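Local coordinates for periplasmic sugar-binding protein (Chloroflexus aurantiacus, PDB 4RXU) that binds beta-D-glucopyranose in its pocket and probably serves as the solute-binding protein of an ABC-type sugar transporter, at residues V33-P38 and V63-S68; S195-L200 and A212-Q217; A241-V246 and K267-Y272. One frame throughout, in Å; residues are numbered along the deposited sequence.

Overall arrangement
The three contacts follow one another along the chain, and all belong to the periplasmic binding protein fold. Contact 1 pairs two parallel strands of one sheet. Contact 3 joins the edge strand 269-274 of a second, four-stranded parallel sheet to the loop that leads into its neighbour, strand 246-249, and contact 2 packs two helices on the side of that sheet's domain. Contact 1 lies on the opposite side of the chain's centre from the other two, with centres 35 Å from contact 2 and 44 Å from contact 3. Contacts 2 and 3 are closer, nearest atoms about 10 Å apart. Contact 1 approaches the sugar: the Pro38 side chain is about 7 Å from the bound beta-D-glucopyranose.

Contact 1 (V33-P38 and V63-S68); sequences VGIVLP and VEILFS
Leu37 lays its CB and CD1 against the ring of Phe67, with Leu37 CB 3.6 Å from Phe67 CE2. CD1 meets CZ and CE2 of the same ring. The two side chains approach at a slant. On the same face of the sheet Ile35 and Ile65 lie side by side and point the same way, Ile35 CD1 being 4.0 Å from Ile65 CG1. Ile35 CD1 also meets Val63 CG1 at 3.7 Å, the two side chains crossing at about a right angle. Leu37 CD1 touches Ile65 CG2, which makes the row of apolar groups continuous. On the other face, Val36 CG1 comes to 3.2 Å from Ser68 OG, a close contact. That hydroxyl is hydrogen-bonded to Asn78.

The backbones run parallel, in register from Ile35 with Ile65 to Leu37 with Phe67. Ile35 N bonds to Glu64 O, and Leu66 N to Ile35 O at a nearly straight 172°. Leu37 N bonds to Leu66 O. Ser68 N closes the series on Leu37 O, more bent at 138°. At the other end one water replaces a direct bond: it donates to Val33 O at 2.6 Å and accepts from Glu64 N.

The two strands are the outer members of a beta-alpha-beta unit, strand 29-37 and strand 61-67 joined by helix 44-59, as in the Rossmann-like domains of periplasmic binding proteins. Helix 44-59 packs on the face of Ile35 and Phe67, with Phe52 on Ile35 and Glu49 on Phe67. Helix 72-84 lies over the face of Val36 and Leu66, and strand 89-92 bonds to strand 29-37 through Gly34 and Val36.

Contact 2 (S195-L200 and A212-Q217); sequences SEAVAL and AKIIGQ
Helix 195-199 and helix 212-217 run roughly antiparallel, their axes 148° apart in direction and 8.4 Å apart at closest approach. Gln217 grips the start of the first helix with both ends of its amide. Gln217 NE2 donates to Ser195 OG at 3.0 Å along a nearly straight line (174°), with the hydroxyl in the amide plane. Gln217 OE1 accepts from Glu196 N at 2.9 Å, the donor tilted from the carbonyl plane. Ser194 OG gives OE1 a further hydrogen bond, so the orientation of the amide is fixed by several partners. Ser194 OG is also hydrogen-bonded to Ala197 N.

The amide of Gln217 also lies against the chain of Glu196, whose CG is 3.3 Å from Gln217 CD. The two side chains cross at about a right angle. Glu196 bends at chi2 (-79°), which places its CD 3.8 Å from Lys213 CB. The charged ends form a long salt bridge, Glu196 OE1 to Lys213 NZ at 3.7 Å.

This helix pair belongs to the sugar-binding protein's domain built on the four-stranded parallel sheet. Helix 195-199 follows the outermost strand 189-191, and Ala197 packs on Ile191 of that strand.

Apolar packing lies on the side away from the charges. Ile214 is the centre of it. Its CG2 meets Ala197 CB, and Ile214 CD1 meets Leu200 CD1 at 3.9 Å. Leu206 touches both Ile214 and Leu200. Helix 167-185 closes over this side, with Phe173 on Ile214 and Trp177 on Ala197.

Contact 3 (A241-V246 and K267-Y272); sequences ADKGKV and KDVTEY
Hydrogen bonds between backbones tie Gly244 and Val246 to residues 268-271. Gly244 N donates to Asp268 O at 2.8 Å. Gly244 O then accepts two bonds, from Thr270 N at 2.9 Å and from Glu271 N at 3.3 Å. Both donors stand on the same face of its carbonyl plane, more than 40° out of it. Val246 N returns a bond to Glu271 O. Gly244 has a positive phi of 72°, which favours glycine.

Regular parallel pairing is seen at Lys245 with Glu271 and Val246 with Tyr272, where strand 246-249 meets the edge strand 269-274. The chain turns a corner at Lys245, just before the inner strand starts. Helix 253-264 links the two strands in a beta-alpha-beta crossover.

Apolar contacts gather on the side of that helix. Val246 CG1 is anti to the carbonyl carbon (chi1 -51°). This leaves Val246 CG2 between the backbone N and the carbonyl carbon, 3.6 Å from Tyr272 CB. Val269 CG1 meets Val246 CG2 at 4.0 Å. Val269 CG2 touches Lys243 CB and CG, crossing the lysine chain at about a right angle. Phe263 of the helix packs on both valines. An alanine in place of Val269 would probably open a gap beside Val246 CG2 and leave the Lys243 chain less firmly backed.

Across the contact, water bridges the charged ends. One water links Lys243 NZ to Asp268 OD2, but the lysine has its salt bridge with Asp266. Lys245 and Glu271 run side by side, pointing the same way, with Lys245 CD 3.3 Å from Glu271 OE1. A second water joins their ends, its bond from Lys245 NZ weak.

Contact 1 (V33-P38 and V63-S68)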
loop_
_atom_site.group_PDB
_atom_site.type_symbol
_atom_site.label_atom_id
_atom_site.label_comp_id
_atom_site.label_asym_id
_atom_site.label_seq_id
_atom_site.Cartn_x
_atom_site.Cartn_y
_atom_site.Cartn_z
ATOM N N VAL A 33 18.635 14.738 9.536
ATOM C CA VAL A 33 17.646 13.963 8.781
ATOM C C VAL A 33 16.273 14.330 9.350
ATOM O O VAL A 33 16.141 14.550 10.560
ATOM C CB VAL A 33 17.870 12.445 8.902
ATOM C CG1 VAL A 33 16.813 11.675 8.113
ATOM C CG2 VAL A 33 19.250 12.074 8.412
ATOM N N GLY A 34 15.271 14.387 8.475
ATOM C CA GLY A 34 13.892 14.599 8.874
ATOM C C GLY A 34 13.027 13.593 8.155
ATOM O O GLY A 34 13.323 13.206 7.015
ATOM N N ILE A 35 12.001 13.119 8.858
ATOM C CA ILE A 35 11.061 12.140 8.331
ATOM C C ILE A 35 9.682 12.763 8.263
ATOM O O ILE A 35 9.226 13.334 9.255
ATOM C CB ILE A 35 11.009 10.880 9.207
ATOM C CG1 ILE A 35 12.359 10.150 9.164
ATOM C CG2 ILE A 35 9.906 9.924 8.752
ATOM C CD1 ILE A 35 12.515 9.102 10.265
ATOM N N VAL A 36 9.035 12.675 7.096
ATOM C CA VAL A 36 7.670 13.194 6.936
ATOM C C VAL A 36 6.754 12.089 6.483
ATOM O O VAL A 36 7.021 11.436 5.472
ATOM C CB VAL A 36 7.603 14.407 5.972
ATOM C CG1 VAL A 36 6.174 14.945 5.803
ATOM C CG2 VAL A 36 8.501 15.529 6.470
ATOM N N LEU A 37 5.711 11.850 7.273
ATOM C CA LEU A 37 4.712 10.796 6.972
ATOM C C LEU A 37 3.357 11.457 6.740
ATOM O O LEU A 37 3.090 12.518 7.280
ATOM C CB LEU A 37 4.646 9.782 8.111
ATOM C CG LEU A 37 5.940 8.956 8.293
ATOM C CD1 LEU A 37 5.795 8.118 9.556
ATOM C CD2 LEU A 37 6.288 8.083 7.082
ATOM N N PRO A 38 2.473 10.813 5.957
ATOM C CA PRO A 38 1.354 11.583 5.419
ATOM C C PRO A 38 0.199 11.818 6.372
ATOM O O PRO A 38 -0.405 12.895 6.344
ATOM C CB PRO A 38 0.916 10.748 4.211
ATOM C CG PRO A 38 1.302 9.340 4.598
ATOM C CD PRO A 38 2.651 9.545 5.235
ATOM N N VAL A 63 16.049 11.688 15.277
ATOM C CA VAL A 63 15.540 12.206 14.006
ATOM C C VAL A 63 14.068 12.577 14.203
ATOM O O VAL A 63 13.266 11.771 14.697
ATOM C CB VAL A 63 15.653 11.134 12.904
ATOM C CG1 VAL A 63 14.936 11.553 11.628
ATOM C CG2 VAL A 63 17.100 10.778 12.624
ATOM N N GLU A 64 13.712 13.796 13.811
ATOM C CA GLU A 64 12.342 14.255 13.979
ATOM C C GLU A 64 11.420 13.612 12.935
ATOM O O GLU A 64 11.777 13.512 11.759
ATOM C CB GLU A 64 12.244 15.784 13.907
ATOM C CG GLU A 64 10.857 16.316 14.242
ATOM C CD GLU A 64 10.821 17.826 14.430
ATOM O OE1 GLU A 64 11.727 18.517 13.911
ATOM O OE2 GLU A 64 9.884 18.324 15.097
ATOM N N ILE A 65 10.249 13.178 13.397
ATOM C CA ILE A 65 9.170 12.658 12.549
ATOM C C ILE A 65 7.998 13.625 12.629
ATOM O O ILE A 65 7.523 13.941 13.701
ATOM C CB ILE A 65 8.697 11.266 13.026
ATOM C CG1 ILE A 65 9.885 10.281 13.031
ATOM C CG2 ILE A 65 7.562 10.729 12.158
ATOM C CD1 ILE A 65 9.597 8.927 13.657
ATOM N N LEU A 66 7.580 14.122 11.479
ATOM C CA LEU A 66 6.413 14.994 11.343
ATOM C C LEU A 66 5.357 14.315 10.485
ATOM O O LEU A 66 5.677 13.632 9.499
ATOM C CB LEU A 66 6.777 16.305 10.652
ATOM C CG LEU A 66 7.778 17.154 11.430
ATOM C CD1 LEU A 66 8.242 18.354 10.621
ATOM C CD2 LEU A 66 7.194 17.610 12.751
ATOM N N PHE A 67 4.104 14.517 10.861
ATOM C CA PHE A 67 2.982 14.030 10.063
ATOM C C PHE A 67 2.343 15.219 9.347
ATOM O O PHE A 67 2.285 16.323 9.867
ATOM C CB PHE A 67 1.918 13.292 10.904
ATOM C CG PHE A 67 2.305 11.886 11.274
ATOM C CD1 PHE A 67 3.083 11.632 12.393
ATOM C CD2 PHE A 67 1.910 10.799 10.474
ATOM C CE1 PHE A 67 3.451 10.341 12.728
ATOM C CE2 PHE A 67 2.285 9.513 10.804
ATOM C CZ PHE A 67 3.053 9.286 11.926
ATOM N N SER A 68 1.785 14.933 8.185
ATOM C CA SER A 68 1.200 15.930 7.308
ATOM C C SER A 68 -0.314 16.069 7.385
ATOM O O SER A 68 -0.884 16.921 6.703
ATOM C CB SER A 68 1.641 15.653 5.878
ATOM O OG SER A 68 3.065 15.707 5.801
HETATM O O HOH W 1 15.523 15.729 12.817
#

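Contact 2 (S195-L200 and A212-Q217)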
loop_
_atom_site.group_PDB
_atom_site.type_symbol
_atom_site.label_atom_id
_atom_site.label_comp_id
_atom_site.label_asym_id
_atom_site.label_seq_id
_atom_site.Cartn_x
_atom_site.Cartn_y
_atom_site.Cartn_z
ATOM N N SER A 195 -18.437 -0.773 -14.117
ATOM C CA SER A 195 -18.710 -0.719 -15.537
ATOM C C SER A 195 -17.490 -0.298 -16.351
ATOM O O SER A 195 -17.294 -0.734 -17.491
ATOM C CB SER A 195 -19.881 0.238 -15.830
ATOM O OG SER A 195 -19.598 1.580 -15.464
ATOM N N GLU A 196 -16.645 0.529 -15.752
ATOM C CA GLU A 196 -15.455 0.971 -16.463
ATOM C C GLU A 196 -14.507 -0.206 -16.659
ATOM O O GLU A 196 -13.914 -0.347 -17.740
ATOM C CB GLU A 196 -14.748 2.105 -15.721
ATOM C CG GLU A 196 -15.551 3.408 -15.602
ATOM C CD GLU A 196 -15.554 4.293 -16.847
ATOM O OE1 GLU A 196 -14.862 3.977 -17.815
ATOM O OE2 GLU A 196 -16.214 5.350 -16.836
ATOM N N ALA A 197 -14.348 -1.031 -15.620
ATOM C CA ALA A 197 -13.492 -2.211 -15.724
ATOM C C ALA A 197 -14.051 -3.192 -16.743
ATOM O O ALA A 197 -13.299 -3.750 -17.539
ATOM C CB ALA A 197 -13.324 -2.878 -14.386
ATOM N N VAL A 198 -15.371 -3.375 -16.747
ATOM C CA VAL A 198 -16.007 -4.289 -17.721
ATOM C C VAL A 198 -15.708 -3.825 -19.148
ATOM O O VAL A 198 -15.407 -4.621 -20.040
ATOM C CB VAL A 198 -17.530 -4.436 -17.476
ATOM C CG1 VAL A 198 -18.235 -5.169 -18.609
ATOM C CG2 VAL A 198 -17.782 -5.160 -16.165
ATOM N N ALA A 199 -15.805 -2.521 -19.386
ATOM C CA ALA A 199 -15.554 -2.001 -20.719
ATOM C C ALA A 199 -14.100 -2.161 -21.139
ATOM O O ALA A 199 -13.813 -2.207 -22.340
ATOM C CB ALA A 199 -15.980 -0.549 -20.832
ATOM N N LEU A 200 -13.215 -2.268 -20.139
ATOM C CA LEU A 200 -11.794 -2.468 -20.325
ATOM C C LEU A 200 -11.303 -3.899 -20.219
ATOM O O LEU A 200 -10.083 -4.141 -20.319
ATOM C CB LEU A 200 -10.953 -1.558 -19.373
ATOM C CG LEU A 200 -10.996 -0.061 -19.805
ATOM C CD1 LEU A 200 -10.579 0.861 -18.659
ATOM C CD2 LEU A 200 -10.143 0.201 -21.032
ATOM N N ALA A 212 -7.418 5.035 -13.919
ATOM C CA ALA A 212 -7.998 6.040 -13.045
ATOM C C ALA A 212 -9.524 6.032 -13.103
ATOM O O ALA A 212 -10.165 6.359 -12.143
ATOM C CB ALA A 212 -7.454 7.413 -13.377
ATOM N N LYS A 213 -10.099 5.694 -14.253
ATOM C CA LYS A 213 -11.575 5.570 -14.381
ATOM C C LYS A 213 -12.100 4.393 -13.562
ATOM O O LYS A 213 -13.144 4.480 -12.937
ATOM C CB LYS A 213 -12.029 5.406 -15.837
ATOM C CG LYS A 213 -11.714 6.611 -16.705
ATOM C CD LYS A 213 -12.439 6.566 -18.024
ATOM C CE LYS A 213 -11.763 5.639 -18.985
ATOM N NZ LYS A 213 -12.571 5.595 -20.235
ATOM N N ILE A 214 -11.357 3.289 -13.575
ATOM C CA ILE A 214 -11.745 2.141 -12.773
ATOM C C ILE A 214 -11.611 2.480 -11.302
ATOM O O ILE A 214 -12.550 2.274 -10.519
ATOM C CB ILE A 214 -10.928 0.866 -13.108
ATOM C CG1 ILE A 214 -11.129 0.471 -14.578
ATOM C CG2 ILE A 214 -11.342 -0.278 -12.190
ATOM C CD1 ILE A 214 -10.140 -0.595 -15.014
ATOM N N ILE A 215 -10.449 3.016 -10.935
ATOM C CA ILE A 215 -10.198 3.346 -9.537
ATOM C C ILE A 215 -11.259 4.315 -9.038
ATOM O O ILE A 215 -11.736 4.186 -7.934
ATOM C CB ILE A 215 -8.750 3.860 -9.318
ATOM C CG1 ILE A 215 -7.786 2.706 -9.577
ATOM C CG2 ILE A 215 -8.567 4.536 -7.944
ATOM C CD1 ILE A 215 -6.348 3.136 -9.718
ATOM N N GLY A 216 -11.670 5.258 -9.871
ATOM C CA GLY A 216 -12.716 6.209 -9.438
ATOM C C GLY A 216 -14.003 5.534 -9.015
ATOM O O GLY A 216 -14.697 5.980 -8.117
ATOM N N GLN A 217 -14.349 4.463 -9.725
ATOM C CA GLN A 217 -15.575 3.715 -9.424
ATOM C C GLN A 217 -15.454 2.803 -8.206
ATOM O O GLN A 217 -16.470 2.488 -7.568
ATOM C CB GLN A 217 -15.974 2.855 -10.609
ATOM C CG GLN A 217 -16.520 3.650 -11.757
ATOM C CD GLN A 217 -17.190 2.741 -12.760
ATOM O OE1 GLN A 217 -16.682 1.669 -13.067
ATOM N NE2 GLN A 217 -18.311 3.174 -13.292
#

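Contact 3 (A241-V246 and K267-Y272)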
loop_
_atom_site.group_PDB
_atom_site.type_symbol
_atom_site.label_atom_id
_atom_site.label_comp_id
_atom_site.label_asym_id
_atom_site.label_seq_id
_atom_site.Cartn_x
_atom_site.Cartn_y
_atom_site.Cartn_z
ATOM N N ALA A 241 -27.849 -13.610 -8.103
ATOM C CA ALA A 241 -27.026 -14.223 -9.158
ATOM C C ALA A 241 -25.583 -13.707 -9.211
ATOM O O ALA A 241 -24.701 -14.334 -9.804
ATOM C CB ALA A 241 -27.684 -14.023 -10.507
ATOM N N ASP A 242 -25.368 -12.551 -8.600
ATOM C CA ASP A 242 -24.047 -11.919 -8.534
ATOM C C ASP A 242 -23.291 -12.230 -7.250
ATOM O O ASP A 242 -22.211 -11.685 -7.013
ATOM C CB ASP A 242 -24.215 -10.409 -8.635
ATOM C CG ASP A 242 -24.946 -9.997 -9.890
ATOM O OD1 ASP A 242 -24.652 -10.561 -10.953
ATOM O OD2 ASP A 242 -25.823 -9.114 -9.817
ATOM N N LYS A 243 -23.860 -13.105 -6.429
ATOM C CA LYS A 243 -23.302 -13.414 -5.134
ATOM C C LYS A 243 -22.947 -14.876 -5.074
ATOM O O LYS A 243 -22.284 -15.389 -5.976
ATOM C CB LYS A 243 -24.268 -12.968 -4.042
ATOM C CG LYS A 243 -24.376 -11.459 -4.048
ATOM C CD LYS A 243 -25.489 -10.930 -3.206
ATOM C CE LYS A 243 -25.672 -9.459 -3.512
ATOM N NZ LYS A 243 -26.596 -8.840 -2.554
ATOM N N GLY A 244 -23.372 -15.554 -4.015
ATOM C CA GLY A 244 -22.930 -16.904 -3.760
ATOM C C GLY A 244 -21.480 -16.921 -3.318
ATOM O O GLY A 244 -21.110 -16.357 -2.303
ATOM N N LYS A 245 -20.658 -17.592 -4.093
ATOM C CA LYS A 245 -19.239 -17.689 -3.780
ATOM C C LYS A 245 -18.472 -16.639 -4.551
ATOM O O LYS A 245 -18.360 -16.727 -5.779
ATOM C CB LYS A 245 -18.737 -19.056 -4.172
ATOM C CG LYS A 245 -17.306 -19.313 -3.779
ATOM C CD LYS A 245 -17.142 -20.793 -3.596
ATOM C CE LYS A 245 -16.009 -21.265 -4.443
ATOM N NZ LYS A 245 -16.062 -22.746 -4.474
ATOM N N VAL A 246 -17.888 -15.679 -3.838
ATOM C CA VAL A 246 -17.429 -14.458 -4.467
ATOM C C VAL A 246 -15.983 -14.180 -4.134
ATOM O O VAL A 246 -15.439 -14.691 -3.170
ATOM C CB VAL A 246 -18.311 -13.243 -4.102
ATOM C CG1 VAL A 246 -19.785 -13.550 -4.340
ATOM C CG2 VAL A 246 -18.082 -12.786 -2.668
ATOM N N LYS A 267 -26.773 -12.465 3.350
ATOM C CA LYS A 267 -27.152 -13.887 3.395
ATOM C C LYS A 267 -26.963 -14.632 2.063
ATOM O O LYS A 267 -26.830 -15.857 2.048
ATOM C CB LYS A 267 -28.589 -14.038 3.905
ATOM C CG LYS A 267 -29.646 -13.518 2.946
ATOM C CD LYS A 267 -31.050 -13.610 3.514
ATOM C CE LYS A 267 -32.051 -13.066 2.508
ATOM N NZ LYS A 267 -33.453 -13.273 2.949
ATOM N N ASP A 268 -26.959 -13.894 0.950
ATOM C CA ASP A 268 -26.832 -14.509 -0.392
ATOM C C ASP A 268 -25.379 -14.725 -0.778
ATOM O O ASP A 268 -25.089 -15.353 -1.792
ATOM C CB ASP A 268 -27.535 -13.667 -1.468
ATOM C CG ASP A 268 -29.054 -13.618 -1.284
ATOM O OD1 ASP A 268 -29.631 -14.643 -0.888
ATOM O OD2 ASP A 268 -29.668 -12.564 -1.558
ATOM N N VAL A 269 -24.465 -14.182 0.022
ATOM C CA VAL A 269 -23.034 -14.473 -0.109
ATOM C C VAL A 269 -22.742 -15.692 0.755
ATOM O O VAL A 269 -22.708 -15.614 1.988
ATOM C CB VAL A 269 -22.162 -13.272 0.305
ATOM C CG1 VAL A 269 -20.676 -13.640 0.290
ATOM C CG2 VAL A 269 -22.436 -12.097 -0.619
ATOM N N THR A 270 -22.580 -16.827 0.097
ATOM C CA THR A 270 -22.363 -18.088 0.816
ATOM C C THR A 270 -20.912 -18.305 1.197
ATOM O O THR A 270 -20.623 -19.049 2.120
ATOM C CB THR A 270 -22.868 -19.299 0.023
ATOM O OG1 THR A 270 -22.240 -19.313 -1.271
ATOM C CG2 THR A 270 -24.419 -19.242 -0.083
ATOM N N GLU A 271 -20.003 -17.661 0.482
ATOM C CA GLU A 271 -18.586 -17.736 0.784
ATOM C C GLU A 271 -17.903 -16.571 0.105
ATOM O O GLU A 271 -18.290 -16.210 -0.992
ATOM C CB GLU A 271 -17.944 -19.038 0.270
ATOM C CG GLU A 271 -16.564 -19.267 0.890
ATOM C CD GLU A 271 -15.864 -20.541 0.436
ATOM O OE1 GLU A 271 -16.414 -21.261 -0.421
ATOM O OE2 GLU A 271 -14.749 -20.825 0.945
ATOM N N TYR A 272 -16.878 -16.004 0.729
ATOM C CA TYR A 272 -16.089 -14.983 0.062
ATOM C C TYR A 272 -14.610 -15.220 0.324
ATOM O O TYR A 272 -14.201 -15.737 1.387
ATOM C CB TYR A 272 -16.483 -13.558 0.472
ATOM C CG TYR A 272 -16.205 -13.232 1.917
ATOM C CD1 TYR A 272 -14.948 -12.797 2.332
ATOM C CD2 TYR A 272 -17.220 -13.321 2.872
ATOM C CE1 TYR A 272 -14.694 -12.515 3.672
ATOM C CE2 TYR A 272 -16.983 -13.034 4.215
ATOM C CZ TYR A 272 -15.727 -12.642 4.614
ATOM O OH TYR A 272 -15.514 -12.369 5.948
HETATM O O HOH W 2 -28.943 -10.402 -3.280
HETATM O O HOH W 3 -14.138 -23.185 -1.743
#